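Local coordinates for protein SaTIE-TED (Staphylococcus aureus, PDB 6FX6) that is the thioester domain of an LPXTG-anchored surface protein and, as in related bacterial thioester domains, probably attaches the bacterium covalently to host targets, at residues I20-S23 with N29-M32; F84-I87 with D91-D94. All coordinates share one frame; numbering follows the deposited sequence.

Overall arrangement
Contacts 1 and 2 follow one another along the chain, the first closing before the second opens, with centres about 22 Å apart and nearest atoms about 10 Å apart. In contact 1, strand 20-24 pairs with the start of strand 30-40 in the large antiparallel sheet, its centre about 27 Å from the centre of the chain. Contact 2 closes the turn between helix 72-87 and helix 94-107, its centre about 11 Å from that of the chain. The two do not touch, but helix 94-107 links them: it starts in contact 2, and its M102 and W105 pack on side chains of contact 1. Helix 94-107 thus runs from the interhelical loop to the strand pair.

Contact 1: I20-S23 with N29-M32; sequences IVYS and NFTM
Strand 20-23 runs antiparallel to strand 30-32, their axes 4.9 Å apart at 144°, and a G1 beta bulge sets N29 and F30 together opposite Y22. Y22 and F30 form a hydrogen-bonded pair: F30 N gives to Y22 O at 2.9 Å and Y22 N to F30 O at 3.1 Å, both nearly straight. In the bulge, N29 N turns instead to the side chain of S23, meeting S23 OG at 2.9 Å; H113 also bonds this hydroxyl. I20, Y22, F30 and M32 share one face of the sheet. With CG between its backbone N and carbonyl carbon (chi1 82°), the Y22 ring leans toward strand 30-32 and brings CE1 to 3.8 Å from F30 CD1. The two rings lie side by side and obliquely, planes 70° apart. Selenomethionine M32 adds an oblique Met-aromatic contact, its SE 4.2 Å from Y22 CE1, while its CB lies alongside I20 CG1. On the other face V21 CG2 rests 4.0 Å from T31 OG1. W105 of helix 94-107 packs on both Y22 and M32; Y22 OH bonds P50 O and R27, whose guanidinium makes a cation-pi contact with F30. The Y22 ring is therefore fixed at both ends, by the strand pairing at its root and by polar partners at its hydroxyl, while S23 OG supplies the acceptor that the bulged N29 N needs.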
ATOM      1  N   ILE A  20     -21.836 -11.357   1.153  1.00 44.97           N
ATOM      2  CA  ILE A  20     -21.328 -12.487   0.369  1.00 46.92           C
ATOM      3  C   ILE A  20     -21.731 -13.827   0.974  1.00 49.55           C
ATOM      4  O   ILE A  20     -22.040 -13.922   2.167  1.00 48.07           O
ATOM      5  CB  ILE A  20     -19.786 -12.483   0.257  1.00 45.56           C
ATOM      6  CG1 ILE A  20     -19.131 -12.370   1.645  1.00 45.28           C
ATOM      7  CG2 ILE A  20     -19.314 -11.362  -0.655  1.00 47.14           C
ATOM      8  CD1 ILE A  20     -17.621 -12.484   1.629  1.00 44.17           C
ATOM      9  N   VAL A  21     -21.733 -14.852   0.127  1.00 50.57           N
ATOM     10  CA  VAL A  21     -21.714 -16.237   0.570  1.00 52.95           C
ATOM     11  C   VAL A  21     -20.377 -16.784   0.075  1.00 54.03           C
ATOM     12  O   VAL A  21     -20.148 -16.841  -1.140  1.00 55.97           O
ATOM     13  CB  VAL A  21     -22.888 -17.052  -0.005  1.00 55.58           C
ATOM     14  CG1 VAL A  21     -22.781 -18.518   0.411  1.00 58.06           C
ATOM     15  CG2 VAL A  21     -24.216 -16.451   0.444  1.00 54.12           C
ATOM     16  N   TYR A  22     -19.500 -17.167   1.005  1.00 49.56           N
ATOM     17  CA  TYR A  22     -18.142 -17.577   0.652  1.00 50.30           C
ATOM     18  C   TYR A  22     -17.653 -18.797   1.413  1.00 51.43           C
ATOM     19  O   TYR A  22     -18.209 -19.172   2.445  1.00 48.19           O
ATOM     20  CB  TYR A  22     -17.171 -16.412   0.861  1.00 45.57           C
ATOM     21  CG  TYR A  22     -16.698 -16.211   2.283  1.00 44.75           C
ATOM     22  CD1 TYR A  22     -17.525 -15.626   3.239  1.00 43.69           C
ATOM     23  CD2 TYR A  22     -15.410 -16.584   2.669  1.00 47.61           C
ATOM     24  CE1 TYR A  22     -17.093 -15.430   4.544  1.00 44.67           C
ATOM     25  CE2 TYR A  22     -14.962 -16.390   3.969  1.00 47.37           C
ATOM     26  CZ  TYR A  22     -15.805 -15.812   4.906  1.00 49.39           C
ATOM     27  OH  TYR A  22     -15.358 -15.616   6.198  1.00 49.96           O
ATOM     28  N   SER A  23     -16.591 -19.393   0.874  1.00 55.08           N
ATOM     29  CA  SER A  23     -15.888 -20.510   1.493  1.00 57.29           C
ATOM     30  C   SER A  23     -14.397 -20.181   1.598  1.00 55.56           C
ATOM     31  O   SER A  23     -13.833 -19.521   0.727  1.00 54.55           O
ATOM     32  CB  SER A  23     -16.094 -21.788   0.680  1.00 59.82           C
ATOM     33  OG  SER A  23     -17.455 -22.173   0.699  1.00 60.56           O
ATOM     34  N   ASN A  29     -19.541 -22.125   2.758  1.00 71.03           N
ATOM     35  CA  ASN A  29     -20.849 -21.497   2.503  1.00 70.13           C
ATOM     36  C   ASN A  29     -21.356 -20.666   3.687  1.00 64.52           C
ATOM     37  O   ASN A  29     -22.475 -20.853   4.178  1.00 66.75           O
ATOM     38  CB  ASN A  29     -21.862 -22.564   2.078  1.00 74.16           C
ATOM     39  CG  ASN A  29     -21.502 -23.201   0.750  1.00 78.85           C
ATOM     40  OD1 ASN A  29     -21.450 -22.525  -0.276  1.00 83.59           O
ATOM     41  ND2 ASN A  29     -21.246 -24.506   0.761  1.00 82.16           N
ATOM     42  N   PHE A  30     -20.493 -19.755   4.129  1.00 60.13           N
ATOM     43  CA  PHE A  30     -20.734 -18.873   5.268  1.00 55.88           C
ATOM     44  C   PHE A  30     -21.358 -17.585   4.739  1.00 55.84           C
ATOM     45  O   PHE A  30     -20.830 -16.976   3.801  1.00 52.47           O
ATOM     46  CB  PHE A  30     -19.394 -18.586   5.959  1.00 53.58           C
ATOM     47  CG  PHE A  30     -19.494 -17.821   7.259  1.00 51.25           C
ATOM     48  CD1 PHE A  30     -19.485 -16.424   7.274  1.00 48.71           C
ATOM     49  CD2 PHE A  30     -19.519 -18.497   8.477  1.00 53.32           C
ATOM     50  CE1 PHE A  30     -19.545 -15.721   8.478  1.00 47.44           C
ATOM     51  CE2 PHE A  30     -19.578 -17.801   9.681  1.00 52.51           C
ATOM     52  CZ  PHE A  30     -19.591 -16.412   9.681  1.00 50.64           C
ATOM     53  N   THR A  31     -22.480 -17.183   5.340  1.00 54.05           N
ATOM     54  CA  THR A  31     -23.199 -15.974   4.949  1.00 51.09           C
ATOM     55  C   THR A  31     -22.763 -14.809   5.828  1.00 45.66           C
ATOM     56  O   THR A  31     -22.940 -14.847   7.041  1.00 47.42           O
ATOM     57  CB  THR A  31     -24.720 -16.169   5.090  1.00 53.22           C
ATOM     58  OG1 THR A  31     -25.129 -17.285   4.291  1.00 57.69           O
ATOM     59  CG2 THR A  31     -25.486 -14.922   4.639  1.00 54.07           C
HETATM   60  N   MSE A  32     -22.200 -13.775   5.214  1.00 41.81           N
HETATM   61  CA  MSE A  32     -21.796 -12.573   5.943  1.00 38.68           C
HETATM   62  C   MSE A  32     -22.835 -11.507   5.725  1.00 37.10           C
HETATM   63  O   MSE A  32     -22.868 -10.866   4.670  1.00 36.97           O
HETATM   64  CB  MSE A  32     -20.395 -12.140   5.518  1.00 41.99           C
HETATM   65  CG  MSE A  32     -19.498 -12.111   6.750  1.00 46.60           C
HETATM   66 SE   MSE A  32     -17.709 -11.567   6.193  1.00 57.38          SE
HETATM   67  CE  MSE A  32     -17.333 -10.197   7.558  1.00 62.01           C
TER

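Contact 2: F84-I87 with D91-D94; sequences FGYI and DQSD
The turn from helix 72-87 to helix 94-107 is closed by Y86 and Q92, which grip each other at two points. Y86 OH donates to Q92 O at 2.7 Å, arriving above the carbonyl plane. In return Q92 NE2 gives a bond of 2.7 Å to Y86 O, bent to 146° at the hydrogen. Folded back at chi2 (-66°), the Q92 chain brings CD over one face of the Y86 ring, offset toward the rim, with the amide tilted 47° to the ring; OE1 reaches 3.2 Å from Y86 CE2. S93 O comes to the ring edge instead, 3.6 Å from Y86 CE1. This loop joins two helices of the thioester domain, and an Asx turn leads into the second: D91 OD1 takes S93 N at 2.9 Å and S93 OG at 2.8 Å, both from the same face of the carboxylate. S93 is then the N-cap of helix 94-107, its hydroxyl also accepting from Q96 N, and D91 OD2 forms a salt bridge with R124 of helix 121-134. K37 gives Y86 OH a second partner, and Y97 meets the Y86 ring edge-to-face, so this buried tyrosine is held at its hydroxyl and around its ring. Q92 NE2 likewise has a further acceptor, N89 O in the turn, which helps to fix the rotation of the amide.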
ATOM      1  N   PHE A  84      -3.345   1.023  -1.637  1.00 32.40           N
ATOM      2  CA  PHE A  84      -4.031   1.598  -2.797  1.00 35.84           C
ATOM      3  C   PHE A  84      -5.532   1.331  -2.803  1.00 35.27           C
ATOM      4  O   PHE A  84      -6.302   2.141  -3.327  1.00 36.17           O
ATOM      5  CB  PHE A  84      -3.399   1.103  -4.098  1.00 37.96           C
ATOM      6  CG  PHE A  84      -2.001   1.600  -4.306  1.00 41.19           C
ATOM      7  CD1 PHE A  84      -1.775   2.930  -4.656  1.00 44.47           C
ATOM      8  CD2 PHE A  84      -0.908   0.753  -4.156  1.00 40.72           C
ATOM      9  CE1 PHE A  84      -0.485   3.404  -4.852  1.00 46.32           C
ATOM     10  CE2 PHE A  84       0.382   1.223  -4.352  1.00 42.84           C
ATOM     11  CZ  PHE A  84       0.595   2.548  -4.694  1.00 45.94           C
ATOM     12  N   GLY A  85      -5.942   0.208  -2.215  1.00 35.97           N
ATOM     13  CA  GLY A  85      -7.348  -0.168  -2.148  1.00 34.69           C
ATOM     14  C   GLY A  85      -8.167   0.687  -1.210  1.00 34.15           C
ATOM     15  O   GLY A  85      -9.283   1.073  -1.541  1.00 32.66           O
ATOM     16  N   TYR A  86      -7.630   0.995  -0.036  1.00 32.07           N
ATOM     17  CA  TYR A  86      -8.410   1.746   0.933  1.00 31.71           C
ATOM     18  C   TYR A  86      -7.696   2.939   1.552  1.00 31.26           C
ATOM     19  O   TYR A  86      -8.199   4.051   1.456  1.00 37.33           O
ATOM     20  CB  TYR A  86      -8.989   0.821   2.020  1.00 29.69           C
ATOM     21  CG  TYR A  86     -10.050   1.536   2.807  1.00 31.09           C
ATOM     22  CD1 TYR A  86     -11.321   1.739   2.265  1.00 30.84           C
ATOM     23  CD2 TYR A  86      -9.767   2.093   4.056  1.00 32.48           C
ATOM     24  CE1 TYR A  86     -12.289   2.435   2.962  1.00 33.20           C
ATOM     25  CE2 TYR A  86     -10.734   2.799   4.758  1.00 33.82           C
ATOM     26  CZ  TYR A  86     -11.991   2.960   4.208  1.00 32.70           C
ATOM     27  OH  TYR A  86     -12.953   3.651   4.899  1.00 41.22           O
ATOM     28  N   ILE A  87      -6.539   2.729   2.173  1.00 34.24           N
ATOM     29  CA  ILE A  87      -5.942   3.757   3.039  1.00 33.98           C
ATOM     30  C   ILE A  87      -5.543   5.025   2.288  1.00 35.89           C
ATOM     31  O   ILE A  87      -5.793   6.124   2.780  1.00 40.70           O
ATOM     32  CB  ILE A  87      -4.784   3.175   3.885  1.00 36.29           C
ATOM     33  CG1 ILE A  87      -5.363   2.198   4.924  1.00 37.44           C
ATOM     34  CG2 ILE A  87      -3.995   4.273   4.600  1.00 39.50           C
ATOM     35  CD1 ILE A  87      -4.608   0.907   5.032  1.00 37.22           C
ATOM     36  N   ASP A  91     -11.896   7.063  -2.425  1.00 51.41           N
ATOM     37  CA  ASP A  91     -13.154   6.502  -1.935  1.00 47.52           C
ATOM     38  C   ASP A  91     -12.921   5.780  -0.595  1.00 40.64           C
ATOM     39  O   ASP A  91     -12.266   4.740  -0.550  1.00 35.97           O
ATOM     40  CB  ASP A  91     -13.720   5.542  -3.000  1.00 49.62           C
ATOM     41  CG  ASP A  91     -15.118   5.010  -2.665  1.00 52.46           C
ATOM     42  OD1 ASP A  91     -15.656   5.307  -1.581  1.00 51.05           O
ATOM     43  OD2 ASP A  91     -15.685   4.282  -3.510  1.00 55.22           O
ATOM     44  N   GLN A  92     -13.474   6.345   0.479  1.00 38.51           N
ATOM     45  CA  GLN A  92     -13.417   5.750   1.820  1.00 37.32           C
ATOM     46  C   GLN A  92     -14.718   5.023   2.210  1.00 38.62           C
ATOM     47  O   GLN A  92     -14.939   4.740   3.394  1.00 36.18           O
ATOM     48  CB  GLN A  92     -13.102   6.840   2.856  1.00 39.10           C
ATOM     49  CG  GLN A  92     -11.724   7.468   2.702  1.00 42.13           C
ATOM     50  CD  GLN A  92     -10.615   6.477   2.990  1.00 40.59           C
ATOM     51  OE1 GLN A  92     -10.522   5.939   4.090  1.00 46.12           O
ATOM     52  NE2 GLN A  92      -9.783   6.215   1.996  1.00 42.42           N
ATOM     53  N   SER A  93     -15.562   4.697   1.227  1.00 37.85           N
ATOM     54  CA  SER A  93     -16.859   4.090   1.505  1.00 38.67           C
ATOM     55  C   SER A  93     -16.709   2.705   2.116  1.00 37.74           C
ATOM     56  O   SER A  93     -15.701   2.028   1.919  1.00 37.30           O
ATOM     57  CB  SER A  93     -17.725   3.990   0.240  1.00 40.01           C
ATOM     58  OG  SER A  93     -17.182   3.086  -0.715  1.00 36.18           O
ATOM     59  N   ASP A  94     -17.735   2.310   2.862  1.00 36.99           N
ATOM     60  CA  ASP A  94     -17.872   0.946   3.373  1.00 37.58           C
ATOM     61  C   ASP A  94     -17.692  -0.088   2.262  1.00 35.32           C
ATOM     62  O   ASP A  94     -17.074  -1.121   2.471  1.00 35.84           O
ATOM     63  CB  ASP A  94     -19.252   0.760   4.021  1.00 38.97           C
ATOM     64  CG  ASP A  94     -19.429   1.575   5.307  1.00 40.59           C
ATOM     65  OD1 ASP A  94     -18.424   2.045   5.897  1.00 38.92           O
ATOM     66  OD2 ASP A  94     -20.594   1.735   5.733  1.00 46.37           O
TER